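Local coordinates for protein fructose-bisphosphate aldolase class I (Thermoproteus tenax, PDB 1W8S) that belongs to the DeoC/LacD family of aldolases, folds as a TIM barrel and holds 1,6-di-O-phosphono-beta-D-fructofuranose in its pocket, at residues A32-M35 with S40-P43; L49-G54 with D70-L75; K208-F213 with R237-K242. The protein carries 2 engineered substitutions. All blocks are in the same frame, centred on the assembly; numbering follows the deposited sequence.

Contact 1 of 3, residues A32-M35 with S40-P43; sequences ADFM and SADP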
# COMPACT_ATOMS: atom_id res chain seq x y z
N ALA E 32 -11.87 -22.35 -21.03
CA ALA E 32 -11.98 -22.48 -22.48
C ALA E 32 -10.83 -23.36 -23.06
O ALA E 32 -11.05 -24.09 -24.00
CB ALA E 32 -12.02 -21.09 -23.14
N ASP E 33 -9.67 -23.34 -22.40
CA ASP E 33 -8.50 -24.21 -22.70
C ASP E 33 -8.89 -25.70 -22.66
O ASP E 33 -8.24 -26.51 -23.31
CB ASP E 33 -7.35 -23.97 -21.66
CG ASP E 33 -6.34 -22.84 -22.08
OD1 ASP E 33 -6.54 -22.16 -23.12
OD2 ASP E 33 -5.30 -22.60 -21.43
N PHE E 34 -9.94 -26.04 -21.91
CA PHE E 34 -10.30 -27.44 -21.64
C PHE E 34 -11.36 -28.05 -22.55
O PHE E 34 -11.61 -29.23 -22.43
CB PHE E 34 -10.81 -27.60 -20.19
CG PHE E 34 -9.85 -27.12 -19.13
CD1 PHE E 34 -8.47 -27.24 -19.30
CD2 PHE E 34 -10.33 -26.56 -17.95
CE1 PHE E 34 -7.58 -26.80 -18.30
CE2 PHE E 34 -9.45 -26.12 -16.94
CZ PHE E 34 -8.08 -26.22 -17.13
N MET E 35 -11.99 -27.26 -23.42
CA MET E 35 -13.05 -27.77 -24.31
C MET E 35 -12.54 -28.78 -25.36
O MET E 35 -13.24 -29.75 -25.69
CB MET E 35 -13.78 -26.61 -25.02
CG MET E 35 -14.53 -25.67 -24.06
SD MET E 35 -16.29 -25.45 -24.49
CE MET E 35 -16.96 -27.10 -24.12
N SER E 40 -9.38 -32.88 -19.72
CA SER E 40 -8.35 -31.97 -19.19
C SER E 40 -8.81 -31.01 -18.07
O SER E 40 -7.96 -30.46 -17.37
CB SER E 40 -7.70 -31.14 -20.31
OG SER E 40 -8.60 -30.20 -20.88
N ALA E 41 -10.12 -30.80 -17.95
CA ALA E 41 -10.71 -30.07 -16.80
C ALA E 41 -10.67 -30.83 -15.48
O ALA E 41 -10.86 -30.24 -14.43
CB ALA E 41 -12.16 -29.72 -17.09
N ASP E 42 -10.46 -32.13 -15.55
CA ASP E 42 -10.40 -32.99 -14.36
C ASP E 42 -8.93 -33.12 -13.89
O ASP E 42 -8.11 -33.76 -14.59
CB ASP E 42 -10.97 -34.37 -14.73
CG ASP E 42 -10.99 -35.32 -13.55
OD1 ASP E 42 -10.52 -34.94 -12.46
OD2 ASP E 42 -11.51 -36.45 -13.64
N PRO E 43 -8.58 -32.52 -12.74
CA PRO E 43 -7.20 -32.61 -12.25
C PRO E 43 -6.75 -34.06 -12.00
O PRO E 43 -5.55 -34.33 -12.13
CB PRO E 43 -7.21 -31.77 -10.96
CG PRO E 43 -8.33 -30.87 -11.09
CD PRO E 43 -9.41 -31.75 -11.79
O HOH W 1 -8.25 -29.27 -23.66
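Phe-34 and Ser-40 mark the closest backbone approach of the two segments, their CA atoms lying 5.5 Å apart. Both belong to 3-10 turns of one beta-alpha loop of the TIM barrel, the loop that follows strand 18-22 and short helix 25-28 and leads into helix 43-53. Four residues separate the two segments, so the loop folds back on itself, and the first turn is closed by a weak bond from Met-35 N to Ala-32 O. The main join is aromatic. Phe-34 holds CG opposite its carbonyl carbon (chi1 -56°), which turns the ring toward the second segment with one face under the peptide of Ser-40 and Ala-41. Ala-41 CA stands 4.0 Å from the ring centroid and 25° from the ring normal, a CH-pi contact over the face, while Ser-40 O lies over the same face, likewise displaced toward the rim; that oxygen is bonded to Tyr-23 OH. The methyl Ala-41 CB touches Phe-34 CD2 at 3.8 Å. Trp-235 meets the Phe-34 ring edge-to-face, and Arg-166 of a second subunit both packs on Phe-34 and donates to Ala-41 O, which places this fold of the loop at a subunit interface. Ser-40 OG comes within 3.4 Å of Phe-34 CD1, and its polar demand is met by Asn-37 O and by a water. Asp-33 directs its carboxylate elsewhere, to His-29 ND1. At the far end, Asp-42 OD1 caps Glu-44 N and so starts helix 43-53. A polar link between the two segments passes through that water, which donates both to Asp-33 O at 2.8 Å and to Ser-40 OG at 3.0 Å.

Contact 2 of 3, residues L49-G54 with D70-L75; sequences LARDAG and DGSVPL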
# COMPACT_ATOMS: atom_id res chain seq x y z
N LEU E 49 -2.12 -38.70 -16.19
CA LEU E 49 -1.34 -38.39 -17.39
C LEU E 49 0.14 -38.15 -17.08
O LEU E 49 1.00 -38.73 -17.73
CB LEU E 49 -1.96 -37.16 -18.04
CG LEU E 49 -1.47 -36.75 -19.42
CD1 LEU E 49 -1.63 -37.90 -20.45
CD2 LEU E 49 -2.22 -35.50 -19.88
N ALA E 50 0.45 -37.32 -16.08
CA ALA E 50 1.85 -37.07 -15.70
C ALA E 50 2.55 -38.33 -15.23
O ALA E 50 3.67 -38.57 -15.58
CB ALA E 50 1.95 -35.97 -14.61
N ARG E 51 1.86 -39.14 -14.44
CA ARG E 51 2.34 -40.45 -14.01
C ARG E 51 2.59 -41.39 -15.20
O ARG E 51 3.71 -41.85 -15.45
CB ARG E 51 1.28 -41.10 -13.11
CG ARG E 51 1.64 -41.24 -11.62
CD ARG E 51 0.58 -42.03 -10.76
NE ARG E 51 -0.67 -42.44 -11.44
CZ ARG E 51 -0.79 -43.48 -12.29
NH1 ARG E 51 0.27 -44.21 -12.62
NH2 ARG E 51 -1.97 -43.78 -12.84
N ASP E 52 1.52 -41.68 -15.94
CA ASP E 52 1.56 -42.63 -17.05
C ASP E 52 2.59 -42.26 -18.11
O ASP E 52 3.15 -43.14 -18.75
CB ASP E 52 0.19 -42.73 -17.73
CG ASP E 52 -0.87 -43.38 -16.85
OD1 ASP E 52 -0.54 -43.90 -15.76
OD2 ASP E 52 -2.08 -43.40 -17.18
N ALA E 53 2.83 -40.96 -18.30
CA ALA E 53 3.79 -40.51 -19.30
C ALA E 53 5.22 -40.47 -18.74
O ALA E 53 6.18 -40.36 -19.50
CB ALA E 53 3.39 -39.17 -19.84
N GLY E 54 5.35 -40.57 -17.43
CA GLY E 54 6.65 -40.62 -16.76
C GLY E 54 7.27 -39.26 -16.56
O GLY E 54 8.47 -39.15 -16.48
N ASP E 70 -2.22 -35.80 -4.60
CA ASP E 70 -2.23 -37.14 -3.98
C ASP E 70 -0.81 -37.70 -3.77
O ASP E 70 -0.63 -38.89 -3.49
CB ASP E 70 -3.08 -38.09 -4.84
CG ASP E 70 -2.46 -38.39 -6.20
OD1 ASP E 70 -1.41 -37.80 -6.60
OD2 ASP E 70 -2.99 -39.21 -6.96
N GLY E 71 0.20 -36.85 -3.95
CA GLY E 71 1.58 -37.25 -3.70
C GLY E 71 2.27 -38.09 -4.77
O GLY E 71 3.42 -38.46 -4.59
N SER E 72 1.61 -38.33 -5.90
CA SER E 72 2.04 -39.34 -6.86
C SER E 72 3.12 -38.89 -7.86
O SER E 72 3.79 -39.71 -8.47
CB SER E 72 0.83 -39.88 -7.61
OG SER E 72 0.21 -38.87 -8.40
N VAL E 73 3.23 -37.58 -8.04
CA VAL E 73 4.23 -36.95 -8.90
C VAL E 73 4.66 -35.68 -8.15
O VAL E 73 3.81 -35.02 -7.57
CB VAL E 73 3.56 -36.55 -10.24
CG1 VAL E 73 4.49 -35.79 -11.11
CG2 VAL E 73 3.12 -37.80 -10.98
N PRO E 74 5.93 -35.33 -8.13
CA PRO E 74 6.33 -34.08 -7.46
C PRO E 74 5.54 -32.84 -7.89
O PRO E 74 5.17 -32.66 -9.05
CB PRO E 74 7.80 -33.93 -7.84
CG PRO E 74 8.27 -35.32 -8.15
CD PRO E 74 7.08 -36.06 -8.68
N LEU E 75 5.27 -31.97 -6.93
CA LEU E 75 4.40 -30.82 -7.13
C LEU E 75 5.20 -29.52 -7.03
O LEU E 75 5.96 -29.34 -6.10
CB LEU E 75 3.32 -30.83 -6.06
CG LEU E 75 2.51 -29.56 -5.85
CD1 LEU E 75 1.67 -29.25 -7.06
CD2 LEU E 75 1.66 -29.70 -4.60
O HOH W 2 -2.14 -40.18 -9.86
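Arg-51 lies across Val-73 and Ser-72, touching both with the carbon part of its chain rather than with its charged end. The two segments come closest at Arg-51 and Val-73, 6.5 Å between CA atoms, where the C-terminal end of helix 43-53 passes the loop that leads from helix 62-68 into strand 75-81. The arginine and valine side chains meet at a slant, Arg-51 CG sitting 3.8 Å from Val-73 CG2. Because the valine sets CG1 opposite its backbone N (chi1 175°), CG2 is the branch turned to the helix, and the same methyl also reaches Ala-50 CB at 4.2 Å. Further out, Arg-51 CD packs against Ser-72 CB at 3.8 Å. The arginine chain then bends sharply at chi3 (-5°), carrying the guanidinium back along its own helix, where NH2 forms a salt bridge with Asp-52 OD1. In the plane of that group, at its edge, Arg-51 NE donates to a water 3.1 Å away, and the water in turn donates to Ser-72 OG. The serine hydroxyl is held within its own segment as well: Ser-72 OG donates to Asp-70 OD1 at 2.6 Å on the syn side, and Ser-72 N donates to the same oxygen from above the carboxylate plane, making an Asx turn. Gly-54, with positive phi, ends the helix in a Schellman motif; its N bonds back to Arg-51 O at 2.9 Å and weakly to Ala-50 O. Ala-50 also packs on Val-58, so the buried side of the contact rests on barrel strand 57-60. The chemistry is graded: methyl packing next to the strand, aliphatic arginine over serine further out, and at the exposed end a water coupling arginine to hydroxyl, each with a carboxylate partner.

Contact 3 of 3, residues K208-F213 with R237-K242; sequences KTEEDF and RRDALK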
# COMPACT_ATOMS: atom_id res chain seq x y z
N LYS E 208 0.16 -26.22 -34.61
CA LYS E 208 -0.68 -26.73 -35.69
C LYS E 208 -0.51 -28.24 -35.87
O LYS E 208 -1.49 -28.96 -36.09
CB LYS E 208 -0.33 -26.00 -36.98
CG LYS E 208 -0.61 -24.51 -36.92
CD LYS E 208 0.53 -23.65 -37.53
CE LYS E 208 0.01 -22.82 -38.71
NZ LYS E 208 -0.97 -21.77 -38.27
N THR E 209 0.72 -28.72 -35.80
CA THR E 209 0.99 -30.15 -35.84
C THR E 209 1.84 -30.55 -34.65
O THR E 209 2.57 -29.74 -34.09
CB THR E 209 1.74 -30.55 -37.11
OG1 THR E 209 3.03 -29.94 -37.10
CG2 THR E 209 1.04 -30.02 -38.37
N GLU E 210 1.77 -31.83 -34.31
CA GLU E 210 2.63 -32.38 -33.26
C GLU E 210 4.08 -32.21 -33.65
O GLU E 210 4.92 -31.94 -32.79
CB GLU E 210 2.27 -33.85 -32.99
CG GLU E 210 0.93 -33.94 -32.28
CD GLU E 210 0.50 -35.34 -31.92
OE1 GLU E 210 1.13 -36.32 -32.39
OE2 GLU E 210 -0.49 -35.44 -31.17
N GLU E 211 4.37 -32.33 -34.94
CA GLU E 211 5.75 -32.22 -35.40
C GLU E 211 6.32 -30.82 -35.17
O GLU E 211 7.50 -30.69 -34.88
CB GLU E 211 5.88 -32.62 -36.88
CG GLU E 211 7.30 -32.95 -37.31
CD GLU E 211 7.86 -34.16 -36.57
OE1 GLU E 211 7.19 -35.23 -36.56
OE2 GLU E 211 8.97 -34.03 -35.99
N ASP E 212 5.50 -29.78 -35.27
CA ASP E 212 5.95 -28.41 -35.07
C ASP E 212 6.43 -28.31 -33.62
O ASP E 212 7.47 -27.73 -33.36
CB ASP E 212 4.84 -27.37 -35.26
CG ASP E 212 4.42 -27.18 -36.69
OD1 ASP E 212 5.19 -27.47 -37.64
OD2 ASP E 212 3.28 -26.75 -36.97
N PHE E 213 5.65 -28.85 -32.68
CA PHE E 213 6.05 -28.82 -31.27
C PHE E 213 7.32 -29.62 -30.95
O PHE E 213 8.18 -29.16 -30.20
CB PHE E 213 4.94 -29.29 -30.34
CG PHE E 213 5.22 -28.95 -28.92
CD1 PHE E 213 5.34 -27.63 -28.53
CD2 PHE E 213 5.42 -29.95 -27.97
CE1 PHE E 213 5.64 -27.29 -27.19
CE2 PHE E 213 5.71 -29.61 -26.62
CZ PHE E 213 5.84 -28.31 -26.26
N ARG E 237 -4.56 -32.04 -26.45
CA ARG E 237 -4.62 -33.09 -27.47
C ARG E 237 -5.45 -34.28 -27.01
O ARG E 237 -5.33 -34.73 -25.89
CB ARG E 237 -3.22 -33.57 -27.84
CG ARG E 237 -2.34 -32.45 -28.29
CD ARG E 237 -0.96 -32.88 -28.72
NE ARG E 237 -0.17 -31.73 -29.19
CZ ARG E 237 -0.39 -31.11 -30.33
NH1 ARG E 237 -1.36 -31.51 -31.14
NH2 ARG E 237 0.37 -30.06 -30.68
N ARG E 238 -6.31 -34.79 -27.90
CA ARG E 238 -7.09 -35.99 -27.59
C ARG E 238 -6.19 -37.23 -27.50
O ARG E 238 -6.53 -38.18 -26.80
CB ARG E 238 -8.19 -36.20 -28.62
CG ARG E 238 -9.41 -35.29 -28.41
CD ARG E 238 -10.24 -35.11 -29.69
NE ARG E 238 -9.38 -34.66 -30.80
CZ ARG E 238 -9.54 -34.96 -32.09
NH1 ARG E 238 -10.56 -35.70 -32.52
NH2 ARG E 238 -8.65 -34.48 -32.97
N ASP E 239 -5.04 -37.18 -28.19
CA ASP E 239 -4.00 -38.21 -28.04
C ASP E 239 -2.92 -37.77 -27.03
O ASP E 239 -1.71 -37.96 -27.25
CB ASP E 239 -3.38 -38.58 -29.42
CG ASP E 239 -2.52 -37.44 -30.03
OD1 ASP E 239 -2.85 -36.25 -29.83
OD2 ASP E 239 -1.51 -37.66 -30.75
N ALA E 240 -3.37 -37.20 -25.91
CA ALA E 240 -2.46 -36.58 -24.92
C ALA E 240 -1.37 -37.54 -24.48
O ALA E 240 -0.20 -37.20 -24.52
CB ALA E 240 -3.23 -36.07 -23.71
N LEU E 241 -1.75 -38.75 -24.08
CA LEU E 241 -0.79 -39.70 -23.53
C LEU E 241 0.23 -40.18 -24.56
O LEU E 241 1.42 -40.20 -24.26
CB LEU E 241 -1.50 -40.87 -22.88
CG LEU E 241 -0.56 -41.96 -22.34
CD1 LEU E 241 0.37 -41.42 -21.25
CD2 LEU E 241 -1.40 -43.11 -21.84
N LYS E 242 -0.23 -40.53 -25.77
CA LYS E 242 0.67 -40.93 -26.86
C LYS E 242 1.73 -39.86 -27.13
O LYS E 242 2.92 -40.14 -27.17
CB LYS E 242 -0.11 -41.22 -28.14
CG LYS E 242 0.73 -41.81 -29.29
CD LYS E 242 -0.12 -42.13 -30.54
CE LYS E 242 0.71 -42.87 -31.60
NZ LYS E 242 0.37 -44.33 -31.67
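Glu-210 reaches over Arg-237 to meet Asp-239. The glutamate sets CG opposite its carbonyl carbon and then runs extended (chi2 -178°), antiparallel to the arginine chain beside it. Its CG rests over one face of the guanidinium, 3.5 Å from Arg-237 NH1. The carboxylate and guanidinium planes are 89° apart, and Glu-210 OE2 lies well out of the guanidinium plane, 4.0 Å from Arg-237 NH1, so any attraction there is probably electrostatic. Arg-237, straight from CG to NE, gives its NE hydrogen to Asn-233 O. Asp-239 tucks CG between its backbone N and carbonyl carbon (chi1 69°), which presents its carboxylate to Glu-210 instead of capping its own helix. The two carboxylates are nearly coplanar, with Glu-210 OE2 and Asp-239 OD2 only 2.5 Å apart; an approach so short suggests that one acid is protonated. Thr-209 OG1 accepts from Asp-212 N at 3.1 Å, and a weak bond from Thr-209 N to Asp-212 OD2 completes a capping box. The contact joins the first turn of helix 210-222 to the type I turn, Arg-237 to Ala-240, that leads into helix 240-253, on the outer helical layer of a TIM barrel.

Overall arrangement
Contact 1 is nearest the ligand, the side chain of Asp-33 being about 6 Å from the bound 1,6-di-O-phosphono-beta-D-fructofuranose; the side chain of Arg-237 in contact 3 is about 10 Å from that ligand, and the side chain of Ala-50 in contact 2 about 13 Å. The centres of contacts 1 and 2 are about 17 Å apart and those of contacts 1 and 3 about 16 Å, with nearest atoms about 7 Å apart in both pairs. Contacts 2 and 3 touch although their centres are about 20 Å apart: Leu-49 CD1 packs 3.7 Å from Leu-241 CA, joining helices 43-53 and 240-253. Helix 43-53 also continues directly from contact 1 into contact 2.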